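Local coordinates for N-terminal acetyltransferase-like protein (Chaetomium thermophilum, PDB 5NNP), which probably serves as the helical-repeat auxiliary subunit of an N-terminal acetyltransferase A complex, holding the catalytic subunit that acetylates protein N-termini, at residues L118-I123 with F527-L532; L152-H157 with R538-M543; T308-Y313 with E340-L345; Y377-Y382 with H411-R416. All blocks are in the same frame, centred on the assembly; numbering follows the deposited sequence.

Contact 1. Residues L118-I123 with F527-L532; sequences LAVLQI and FHSFSL
Ile123 and His528 carry most of this contact, in which helix 112-124 meets the start of helix 527-534. The segment axes approach to 10.1 Å at 108°, so only a few side chains near the crossing touch. The main interaction is a CH-pi contact. Methyl CG2 of Ile123 sits over one face of the His528 imidazole, 3.5 Å from the ring centroid and 17° off the ring normal. Its nearest ring atom is His528 CG, so the methyl lies displaced toward that rim. On Ile123, CG1 is anti to the backbone N (chi1 -172°), which leaves CG2 as the branch that reaches the ring.

Plain packing adds the second layer. Val120 divides its two methyls between neighbours: CG1 lies 4.0 Å from His528 CD2, and CG2 lies 3.7 Å from Ser529 OG. Val120 also touches Phe525 in the loop before helix 527-534.

The polar work of the histidine is done at its nitrogens. NE2 is hydrogen-bonded to OE1 of Gln124, the residue that follows Ile123, and ND1 is hydrogen-bonded with the Tyr540 hydroxyl. Replaced by alanine, this position would probably leave Gln124 OE1 and the Tyr540 hydroxyl without their mates and the Ile123 methyl without a ring to rest on. The imidazole thus has two roles: its face takes an aliphatic methyl, while its nitrogens satisfy their polarity in a buried setting.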
# COMPACT_ATOMS: atom_id res chain seq x y z
N LEU A 118 -5.04 -18.24 19.34
CA LEU A 118 -5.37 -17.05 20.11
C LEU A 118 -4.33 -15.95 19.95
O LEU A 118 -4.65 -14.78 19.79
CB LEU A 118 -5.51 -17.42 21.59
CG LEU A 118 -5.56 -16.26 22.57
CD1 LEU A 118 -6.88 -15.52 22.45
CD2 LEU A 118 -5.33 -16.76 23.99
N ALA A 119 -3.06 -16.34 20.00
CA ALA A 119 -1.98 -15.38 19.91
C ALA A 119 -2.05 -14.64 18.59
O ALA A 119 -1.83 -13.43 18.52
CB ALA A 119 -0.63 -16.09 20.06
N VAL A 120 -2.35 -15.40 17.53
CA VAL A 120 -2.47 -14.83 16.20
C VAL A 120 -3.61 -13.81 16.21
O VAL A 120 -3.43 -12.67 15.81
CB VAL A 120 -2.73 -15.91 15.12
CG1 VAL A 120 -3.05 -15.27 13.82
CG2 VAL A 120 -1.51 -16.83 14.99
N LEU A 121 -4.78 -14.23 16.69
CA LEU A 121 -5.94 -13.36 16.77
C LEU A 121 -5.64 -12.10 17.57
O LEU A 121 -6.05 -10.99 17.20
CB LEU A 121 -7.13 -14.12 17.39
CG LEU A 121 -7.81 -15.21 16.56
CD1 LEU A 121 -8.63 -16.10 17.45
CD2 LEU A 121 -8.69 -14.61 15.48
N GLN A 122 -4.91 -12.25 18.67
CA GLN A 122 -4.65 -11.11 19.53
C GLN A 122 -3.79 -10.04 18.85
O GLN A 122 -4.07 -8.84 18.98
CB GLN A 122 -3.97 -11.55 20.81
CG GLN A 122 -4.91 -12.16 21.82
CD GLN A 122 -4.16 -12.89 22.92
OE1 GLN A 122 -3.22 -13.66 22.66
NE2 GLN A 122 -4.56 -12.65 24.17
N ILE A 123 -2.75 -10.46 18.13
CA ILE A 123 -1.91 -9.47 17.46
C ILE A 123 -2.69 -8.89 16.26
O ILE A 123 -2.60 -7.69 15.99
CB ILE A 123 -0.55 -10.04 17.01
CG1 ILE A 123 0.37 -8.92 16.49
CG2 ILE A 123 -0.72 -11.10 15.94
CD1 ILE A 123 0.50 -7.70 17.43
N PHE A 527 0.55 -13.83 8.24
CA PHE A 527 1.94 -13.40 8.27
C PHE A 527 2.49 -13.18 9.68
O PHE A 527 3.71 -13.19 9.86
CB PHE A 527 2.12 -12.14 7.41
CG PHE A 527 1.98 -12.41 5.95
CD1 PHE A 527 2.98 -13.13 5.28
CD2 PHE A 527 0.85 -12.02 5.24
CE1 PHE A 527 2.87 -13.43 3.92
CE2 PHE A 527 0.72 -12.32 3.88
CZ PHE A 527 1.73 -13.03 3.21
N HIS A 528 1.61 -13.01 10.66
CA HIS A 528 2.06 -12.96 12.06
C HIS A 528 2.90 -14.21 12.36
O HIS A 528 3.90 -14.13 13.06
CB HIS A 528 0.87 -12.87 13.03
CG HIS A 528 -0.12 -11.79 12.68
ND1 HIS A 528 0.25 -10.49 12.46
CD2 HIS A 528 -1.46 -11.84 12.53
CE1 HIS A 528 -0.83 -9.77 12.17
NE2 HIS A 528 -1.88 -10.56 12.21
N SER A 529 2.51 -15.36 11.80
CA SER A 529 3.28 -16.60 11.96
C SER A 529 4.37 -16.76 10.92
O SER A 529 5.48 -17.19 11.22
CB SER A 529 2.36 -17.80 11.87
OG SER A 529 1.44 -17.76 12.94
N PHE A 530 4.03 -16.44 9.69
CA PHE A 530 4.89 -16.69 8.56
C PHE A 530 6.21 -15.91 8.65
O PHE A 530 7.28 -16.45 8.35
CB PHE A 530 4.17 -16.34 7.28
CG PHE A 530 4.90 -16.77 6.05
CD1 PHE A 530 4.88 -18.09 5.66
CD2 PHE A 530 5.62 -15.87 5.31
CE1 PHE A 530 5.56 -18.49 4.54
CE2 PHE A 530 6.30 -16.26 4.20
CZ PHE A 530 6.27 -17.58 3.81
N SER A 531 6.12 -14.65 9.07
CA SER A 531 7.31 -13.82 9.19
C SER A 531 8.28 -14.37 10.23
O SER A 531 9.49 -14.14 10.12
CB SER A 531 6.92 -12.38 9.53
OG SER A 531 6.54 -11.69 8.35
N LEU A 532 7.76 -15.07 11.24
CA LEU A 532 8.63 -15.68 12.25
C LEU A 532 9.41 -16.84 11.62
O LEU A 532 10.53 -17.12 12.03
CB LEU A 532 7.82 -16.16 13.46
CG LEU A 532 7.13 -15.10 14.33
CD1 LEU A 532 6.27 -15.72 15.40
CD2 LEU A 532 8.12 -14.13 14.97

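Contact 2. Residues L152-H157 with R538-M543; sequences LAIAYH and RAYVDM
Tyr540 OH makes a hydrogen bond with His528 ND1. The same tyrosine ring meets Ile154 of helix 146-159. Methyl CG2 of Ile154 comes within 3.9 Å of Tyr540 CE2 and approaches the ring obliquely. Tyr540 holds CG anti to its own backbone N (chi1 172°). This carries the ring across toward helix 146-159, with the hydroxyl running on to His528. One side chain therefore packs through a ring carbon and bonds through its hydroxyl.

The second pair lies one turn further along helix 146-159. Methyl CG2 of Val541 reaches to 4.3 Å from His157 ND1, again obliquely to the ring. This is a loose van der Waals approach, and the polar needs of the histidine are met elsewhere. His157 ND1 is hydrogen-bonded to Tyr193 OH and NE2 to Glu200 OE2, both on helix 185-200. Two bonds, one at each nitrogen, should fix the rotation of the imidazole, and the nearby carboxylate may favour a protonated ring.

The backbones stay well apart: the closest pair of CA atoms, in Ile154 and Val541, is separated by 8.0 Å. The side chains fill the gap, with Tyr540 and His157 the longer ones, and all four are buried. Ala539, Asp542 and Met543 also pack against a chain of another protein. Helix 537-547 thus lies between helices of its own chain, 146-159 among them, and a partner protein. Such layered helix packing fits the alpha-solenoid of a TPR-type auxiliary subunit, with later helices folded back against earlier ones.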
# COMPACT_ATOMS: atom_id res chain seq x y z
N LEU A 152 8.45 -12.93 21.12
CA LEU A 152 8.22 -12.23 22.38
C LEU A 152 8.86 -10.85 22.34
O LEU A 152 8.30 -9.90 22.87
CB LEU A 152 8.73 -13.02 23.59
CG LEU A 152 8.64 -12.24 24.93
CD1 LEU A 152 7.20 -11.86 25.32
CD2 LEU A 152 9.35 -12.94 26.08
N ALA A 153 10.03 -10.73 21.72
CA ALA A 153 10.64 -9.42 21.49
C ALA A 153 9.74 -8.51 20.62
O ALA A 153 9.55 -7.33 20.93
CB ALA A 153 11.99 -9.57 20.87
N ILE A 154 9.17 -9.07 19.55
CA ILE A 154 8.26 -8.32 18.70
C ILE A 154 7.02 -7.83 19.47
O ILE A 154 6.62 -6.67 19.33
CB ILE A 154 7.81 -9.15 17.48
CG1 ILE A 154 8.98 -9.34 16.51
CG2 ILE A 154 6.66 -8.50 16.77
CD1 ILE A 154 8.88 -10.60 15.69
N ALA A 155 6.43 -8.70 20.28
CA ALA A 155 5.24 -8.33 21.05
C ALA A 155 5.54 -7.17 21.99
O ALA A 155 4.74 -6.23 22.11
CB ALA A 155 4.73 -9.51 21.84
N TYR A 156 6.69 -7.25 22.66
CA TYR A 156 7.11 -6.16 23.54
C TYR A 156 7.32 -4.87 22.76
O TYR A 156 6.87 -3.80 23.16
CB TYR A 156 8.41 -6.53 24.26
CG TYR A 156 8.23 -7.33 25.52
CD1 TYR A 156 7.26 -7.00 26.46
CD2 TYR A 156 9.07 -8.40 25.80
CE1 TYR A 156 7.12 -7.74 27.63
CE2 TYR A 156 8.93 -9.14 26.94
CZ TYR A 156 7.97 -8.82 27.86
OH TYR A 156 7.86 -9.58 28.99
N HIS A 157 8.02 -5.00 21.63
CA HIS A 157 8.32 -3.90 20.72
C HIS A 157 7.06 -3.17 20.24
O HIS A 157 6.97 -1.94 20.31
CB HIS A 157 9.10 -4.43 19.53
CG HIS A 157 9.65 -3.37 18.63
ND1 HIS A 157 10.13 -3.63 17.37
CD2 HIS A 157 9.78 -2.03 18.81
CE1 HIS A 157 10.54 -2.51 16.81
NE2 HIS A 157 10.33 -1.52 17.66
N ARG A 538 12.21 -6.89 10.48
CA ARG A 538 11.96 -5.49 10.20
C ARG A 538 10.83 -5.30 9.16
O ARG A 538 10.00 -4.40 9.30
CB ARG A 538 13.26 -4.81 9.73
CG ARG A 538 14.30 -4.66 10.84
CD ARG A 538 15.66 -4.31 10.28
NE ARG A 538 16.10 -5.31 9.32
CZ ARG A 538 16.62 -5.04 8.13
NH1 ARG A 538 16.78 -3.78 7.77
NH2 ARG A 538 16.99 -6.02 7.31
N ALA A 539 10.77 -6.16 8.14
CA ALA A 539 9.71 -6.02 7.15
C ALA A 539 8.37 -6.27 7.80
O ALA A 539 7.40 -5.55 7.53
CB ALA A 539 9.93 -6.97 5.95
N TYR A 540 8.31 -7.29 8.65
CA TYR A 540 7.08 -7.59 9.37
C TYR A 540 6.59 -6.37 10.16
O TYR A 540 5.40 -6.01 10.10
CB TYR A 540 7.26 -8.78 10.31
CG TYR A 540 6.06 -8.99 11.20
CD1 TYR A 540 4.95 -9.67 10.75
CD2 TYR A 540 6.03 -8.47 12.49
CE1 TYR A 540 3.85 -9.85 11.55
CE2 TYR A 540 4.94 -8.63 13.30
CZ TYR A 540 3.84 -9.32 12.83
OH TYR A 540 2.73 -9.49 13.65
N VAL A 541 7.49 -5.73 10.90
CA VAL A 541 7.10 -4.59 11.72
C VAL A 541 6.73 -3.41 10.82
O VAL A 541 5.89 -2.61 11.20
CB VAL A 541 8.21 -4.17 12.71
CG1 VAL A 541 7.82 -2.86 13.38
CG2 VAL A 541 8.44 -5.23 13.75
N ASP A 542 7.35 -3.31 9.65
CA ASP A 542 6.94 -2.31 8.65
C ASP A 542 5.51 -2.53 8.20
O ASP A 542 4.73 -1.58 8.04
CB ASP A 542 7.85 -2.33 7.43
CG ASP A 542 9.13 -1.58 7.64
OD1 ASP A 542 9.15 -0.70 8.52
OD2 ASP A 542 10.10 -1.85 6.90
N MET A 543 5.17 -3.79 7.97
CA MET A 543 3.85 -4.13 7.47
C MET A 543 2.78 -3.78 8.49
O MET A 543 1.82 -3.08 8.18
CB MET A 543 3.79 -5.61 7.11
CG MET A 543 2.45 -6.01 6.58
SD MET A 543 1.94 -7.64 7.15
CE MET A 543 1.91 -7.36 8.90

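Contact 3. Residues T308-Y313 with E340-L345; sequences TTAKAY and ETLASL
Leu345 packs against Ala310 and Lys311 where two helices of the TPR-type alpha-solenoid, 303-320 and 336-352, lie side by side. The segment axes are 10.0 Å apart at closest and cross at 46°.

Leu345 places CG anti to its carbonyl carbon (chi1 -74°), and its two methyls then diverge. CD1 turns to the backbone of the facing helix and rests 3.7 Å from Ala310 CB. CD2 lies against the aliphatic part of Lys311, touching both CB and CD of that chain. Leu342, one turn earlier, has nearly the same torsions. The side chain leaves its backbone beside, not at, the facing helix, yet its end comes nearer, and Leu342 CD2 meets Ala310 CB at 4.0 Å. Ala310 CB thus meets one methyl from each leucine.

Lys311 has CG anti to its backbone N and stays extended through the rest of the chain. Its methylenes therefore pass obliquely across Leu345, and its ammonium goes on to salt bridges with Glu348 and Glu352, further along helix 336-352. The lysine joins the two helices twice, by carbon and by charge. The carbon part is closest where Lys311 CD lies 3.7 Å from Leu345 CD2.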
# COMPACT_ATOMS: atom_id res chain seq x y z
N THR A 308 22.03 26.64 -20.15
CA THR A 308 23.12 25.88 -20.73
C THR A 308 23.04 24.39 -20.42
O THR A 308 23.16 23.56 -21.32
CB THR A 308 24.47 26.42 -20.25
OG1 THR A 308 24.61 27.79 -20.66
CG2 THR A 308 25.61 25.60 -20.85
N THR A 309 22.84 24.06 -19.14
CA THR A 309 22.69 22.67 -18.71
C THR A 309 21.42 22.04 -19.27
O THR A 309 21.41 20.88 -19.67
CB THR A 309 22.67 22.54 -17.17
OG1 THR A 309 23.87 23.08 -16.61
CG2 THR A 309 22.53 21.09 -16.78
N ALA A 310 20.34 22.82 -19.28
CA ALA A 310 19.05 22.34 -19.76
C ALA A 310 19.07 22.04 -21.26
O ALA A 310 18.44 21.08 -21.71
CB ALA A 310 17.96 23.35 -19.44
N LYS A 311 19.78 22.86 -22.03
CA LYS A 311 19.89 22.59 -23.46
C LYS A 311 20.60 21.26 -23.70
O LYS A 311 20.12 20.42 -24.45
CB LYS A 311 20.62 23.72 -24.19
CG LYS A 311 20.62 23.54 -25.71
CD LYS A 311 20.74 24.87 -26.44
CE LYS A 311 20.56 24.66 -27.94
NZ LYS A 311 20.74 25.90 -28.73
N ALA A 312 21.73 21.06 -23.01
CA ALA A 312 22.51 19.83 -23.19
C ALA A 312 21.73 18.58 -22.76
O ALA A 312 21.90 17.52 -23.37
CB ALA A 312 23.79 19.92 -22.43
N TYR A 313 20.88 18.70 -21.75
CA TYR A 313 20.06 17.57 -21.33
C TYR A 313 18.96 17.31 -22.37
O TYR A 313 18.76 16.16 -22.78
CB TYR A 313 19.45 17.82 -19.95
CG TYR A 313 18.60 16.69 -19.43
CD1 TYR A 313 19.17 15.61 -18.79
CD2 TYR A 313 17.21 16.70 -19.58
CE1 TYR A 313 18.39 14.55 -18.31
CE2 TYR A 313 16.41 15.65 -19.10
CZ TYR A 313 17.02 14.58 -18.46
OH TYR A 313 16.27 13.52 -17.98
N GLU A 340 9.59 28.89 -18.97
CA GLU A 340 9.69 29.58 -20.25
C GLU A 340 10.97 29.16 -20.96
O GLU A 340 10.99 29.01 -22.18
CB GLU A 340 9.65 31.10 -20.05
CG GLU A 340 8.40 31.56 -19.34
CD GLU A 340 8.39 33.04 -19.06
OE1 GLU A 340 9.39 33.74 -19.36
OE2 GLU A 340 7.36 33.51 -18.53
N THR A 341 12.03 28.96 -20.19
CA THR A 341 13.32 28.61 -20.75
C THR A 341 13.27 27.23 -21.40
O THR A 341 13.89 26.99 -22.44
CB THR A 341 14.44 28.64 -19.69
OG1 THR A 341 14.60 29.98 -19.20
CG2 THR A 341 15.75 28.17 -20.27
N LEU A 342 12.52 26.31 -20.80
CA LEU A 342 12.46 24.95 -21.33
C LEU A 342 11.72 24.93 -22.66
O LEU A 342 12.09 24.19 -23.57
CB LEU A 342 11.81 24.00 -20.33
CG LEU A 342 12.74 23.65 -19.17
CD1 LEU A 342 12.01 22.78 -18.15
CD2 LEU A 342 14.01 22.97 -19.69
N ALA A 343 10.68 25.75 -22.76
CA ALA A 343 9.92 25.85 -24.00
C ALA A 343 10.77 26.49 -25.12
O ALA A 343 10.78 26.03 -26.27
CB ALA A 343 8.65 26.63 -23.77
N SER A 344 11.49 27.55 -24.75
CA SER A 344 12.36 28.23 -25.69
C SER A 344 13.44 27.29 -26.21
O SER A 344 13.76 27.31 -27.39
CB SER A 344 12.99 29.47 -25.03
OG SER A 344 13.94 30.08 -25.88
N LEU A 345 14.01 26.47 -25.33
CA LEU A 345 15.05 25.54 -25.76
C LEU A 345 14.51 24.46 -26.70
O LEU A 345 15.19 24.06 -27.65
CB LEU A 345 15.69 24.88 -24.55
CG LEU A 345 16.64 25.81 -23.80
CD1 LEU A 345 17.19 25.08 -22.59
CD2 LEU A 345 17.76 26.29 -24.72

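Contact 4. Residues Y377-Y382 with H411-R416; sequences YLAQHY and HMTKAR. With PO4 (phosphate ion), chain U.
This contact belongs to the TPR-type alpha-solenoid, where Ala379 and Gln380, in a predicted TPR repeat, meet Thr413 of helix 408-421. The interface is small and mainly of van der Waals kind. Methylene CG of Gln380 lies 3.7 Å from Thr413 OG1, and the two side chains cross at about a right angle. Gln380 has CG anti to its carbonyl carbon (chi1 -76°). The chain starts out beside the facing helix and then runs extended, which brings its end closer to that helix. Thr413 CG2 also approaches Ala379 CB, at 4.4 Å.

The Thr413 hydroxyl is satisfied outside the two segments, by a hydrogen bond with Tyr376 OH. Val397 of helix 390-403 touches both Ala379 and Thr413, so a third helix closes the packing between the two.

One turn beyond Thr413, Arg416 turns to a different task. Its chain bends at chi3 (-73°) and presents the edge of the guanidinium to a phosphate ion. The ion probably comes from the crystallisation liquor, but it may mark a site suited to anions. Lys450 NZ also bonds to it. A leucine in place of Arg416 would probably leave the phosphate held less firmly, with two N-H donors lost and more of the anion's charge left for Lys450 to balance. Both donors converge on one oxygen: Arg416 NE reaches phosphate O4 at 3.1 Å. The bond from Arg416 NH2 to that O4 is shorter and straighter, 2.8 Å with an N-H...O angle of 157°.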
# COMPACT_ATOMS: atom_id res chain seq x y z
N TYR A 377 7.08 17.40 -26.98
CA TYR A 377 7.37 18.08 -25.72
C TYR A 377 6.57 19.38 -25.67
O TYR A 377 5.99 19.74 -24.64
CB TYR A 377 8.86 18.39 -25.55
CG TYR A 377 9.19 19.07 -24.23
CD1 TYR A 377 9.00 20.44 -24.06
CD2 TYR A 377 9.68 18.34 -23.16
CE1 TYR A 377 9.30 21.06 -22.85
CE2 TYR A 377 9.98 18.94 -21.96
CZ TYR A 377 9.78 20.30 -21.80
OH TYR A 377 10.09 20.88 -20.59
N LEU A 378 6.57 20.08 -26.79
CA LEU A 378 5.87 21.35 -26.85
C LEU A 378 4.36 21.13 -26.72
O LEU A 378 3.66 21.96 -26.14
CB LEU A 378 6.22 22.08 -28.14
CG LEU A 378 7.60 22.73 -28.11
CD1 LEU A 378 8.10 23.02 -29.52
CD2 LEU A 378 7.57 23.99 -27.26
N ALA A 379 3.87 20.01 -27.25
CA ALA A 379 2.44 19.72 -27.19
C ALA A 379 2.03 19.59 -25.75
O ALA A 379 1.00 20.12 -25.32
CB ALA A 379 2.13 18.46 -27.95
N GLN A 380 2.86 18.90 -24.99
CA GLN A 380 2.58 18.64 -23.59
C GLN A 380 2.78 19.88 -22.74
O GLN A 380 2.02 20.11 -21.80
CB GLN A 380 3.44 17.48 -23.10
CG GLN A 380 2.90 16.17 -23.58
CD GLN A 380 3.66 15.01 -23.05
OE1 GLN A 380 4.85 14.85 -23.34
NE2 GLN A 380 2.99 14.20 -22.26
N HIS A 381 3.80 20.66 -23.07
CA HIS A 381 4.06 21.92 -22.38
C HIS A 381 2.80 22.77 -22.33
O HIS A 381 2.36 23.20 -21.26
CB HIS A 381 5.18 22.70 -23.08
CG HIS A 381 5.53 24.00 -22.43
ND1 HIS A 381 6.57 24.13 -21.52
CD2 HIS A 381 5.00 25.24 -22.57
CE1 HIS A 381 6.65 25.39 -21.13
NE2 HIS A 381 5.71 26.08 -21.75
N TYR A 382 2.21 22.99 -23.49
CA TYR A 382 1.07 23.87 -23.60
C TYR A 382 -0.25 23.20 -23.25
O TYR A 382 -1.30 23.82 -23.27
CB TYR A 382 1.04 24.45 -25.00
CG TYR A 382 2.16 25.42 -25.21
CD1 TYR A 382 2.13 26.68 -24.61
CD2 TYR A 382 3.26 25.08 -25.97
CE1 TYR A 382 3.17 27.58 -24.78
CE2 TYR A 382 4.30 25.96 -26.14
CZ TYR A 382 4.25 27.21 -25.55
OH TYR A 382 5.29 28.09 -25.72
N HIS A 411 -1.27 10.52 -30.11
CA HIS A 411 -2.73 10.57 -30.08
C HIS A 411 -3.28 10.64 -28.65
O HIS A 411 -4.32 11.25 -28.41
CB HIS A 411 -3.33 9.37 -30.82
CG HIS A 411 -3.06 9.38 -32.29
ND1 HIS A 411 -3.86 10.06 -33.19
CD2 HIS A 411 -2.07 8.81 -33.02
CE1 HIS A 411 -3.38 9.90 -34.41
NE2 HIS A 411 -2.30 9.14 -34.33
N MET A 412 -2.56 10.03 -27.71
CA MET A 412 -2.97 10.02 -26.31
C MET A 412 -3.01 11.44 -25.76
O MET A 412 -3.98 11.84 -25.12
CB MET A 412 -2.01 9.17 -25.48
CG MET A 412 -2.35 9.18 -24.03
SD MET A 412 -1.32 8.07 -23.03
CE MET A 412 0.33 8.54 -23.52
N THR A 413 -1.96 12.20 -26.04
CA THR A 413 -1.87 13.59 -25.62
C THR A 413 -2.97 14.42 -26.29
O THR A 413 -3.56 15.31 -25.67
CB THR A 413 -0.49 14.18 -25.95
OG1 THR A 413 0.46 13.71 -24.99
CG2 THR A 413 -0.52 15.70 -25.88
N LYS A 414 -3.23 14.13 -27.56
CA LYS A 414 -4.26 14.84 -28.31
C LYS A 414 -5.61 14.74 -27.63
O LYS A 414 -6.29 15.75 -27.41
CB LYS A 414 -4.35 14.30 -29.72
CG LYS A 414 -5.27 15.10 -30.59
CD LYS A 414 -5.14 14.69 -32.02
CE LYS A 414 -6.50 14.49 -32.62
NZ LYS A 414 -6.36 14.49 -34.10
N ALA A 415 -6.00 13.51 -27.31
CA ALA A 415 -7.22 13.24 -26.55
C ALA A 415 -7.28 14.05 -25.25
O ALA A 415 -8.35 14.51 -24.84
CB ALA A 415 -7.33 11.73 -26.24
N ARG A 416 -6.14 14.20 -24.59
CA ARG A 416 -6.09 14.87 -23.29
C ARG A 416 -6.35 16.36 -23.45
O ARG A 416 -6.91 17.01 -22.57
CB ARG A 416 -4.74 14.63 -22.61
CG ARG A 416 -4.63 15.22 -21.22
CD ARG A 416 -3.30 14.88 -20.57
NE ARG A 416 -3.22 13.47 -20.16
CZ ARG A 416 -2.59 12.52 -20.84
NH1 ARG A 416 -1.96 12.80 -21.98
NH2 ARG A 416 -2.58 11.27 -20.38
P PO4 U . -5.34 11.60 -17.65
O1 PO4 U . -6.05 11.93 -18.93
O2 PO4 U . -5.53 12.75 -16.69
O3 PO4 U . -5.92 10.34 -17.03
O4 PO4 U . -3.87 11.38 -17.94

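Overall arrangement
The four contacts form two neighbouring pairs far apart in a chain that is mostly helix and has no strand. Contacts 1 and 2 have centres 11 Å apart and use consecutive helices, 527-534 in contact 1 and 537-547 in contact 2. Their segments alternate along the chain, and each brings a late helix back to helices of the N-terminal part. Contacts 3 and 4 have centres 19 Å apart and touch through helices 336-352 and 369-381. They follow one another in sequence and join nearby helices. Both are nested inside the loops closed by contacts 1 and 2, yet the centres of contacts 1 and 3 lie about 56 Å apart. Local packing thus builds the solenoid, while long-range packing brings later helices back onto earlier ones.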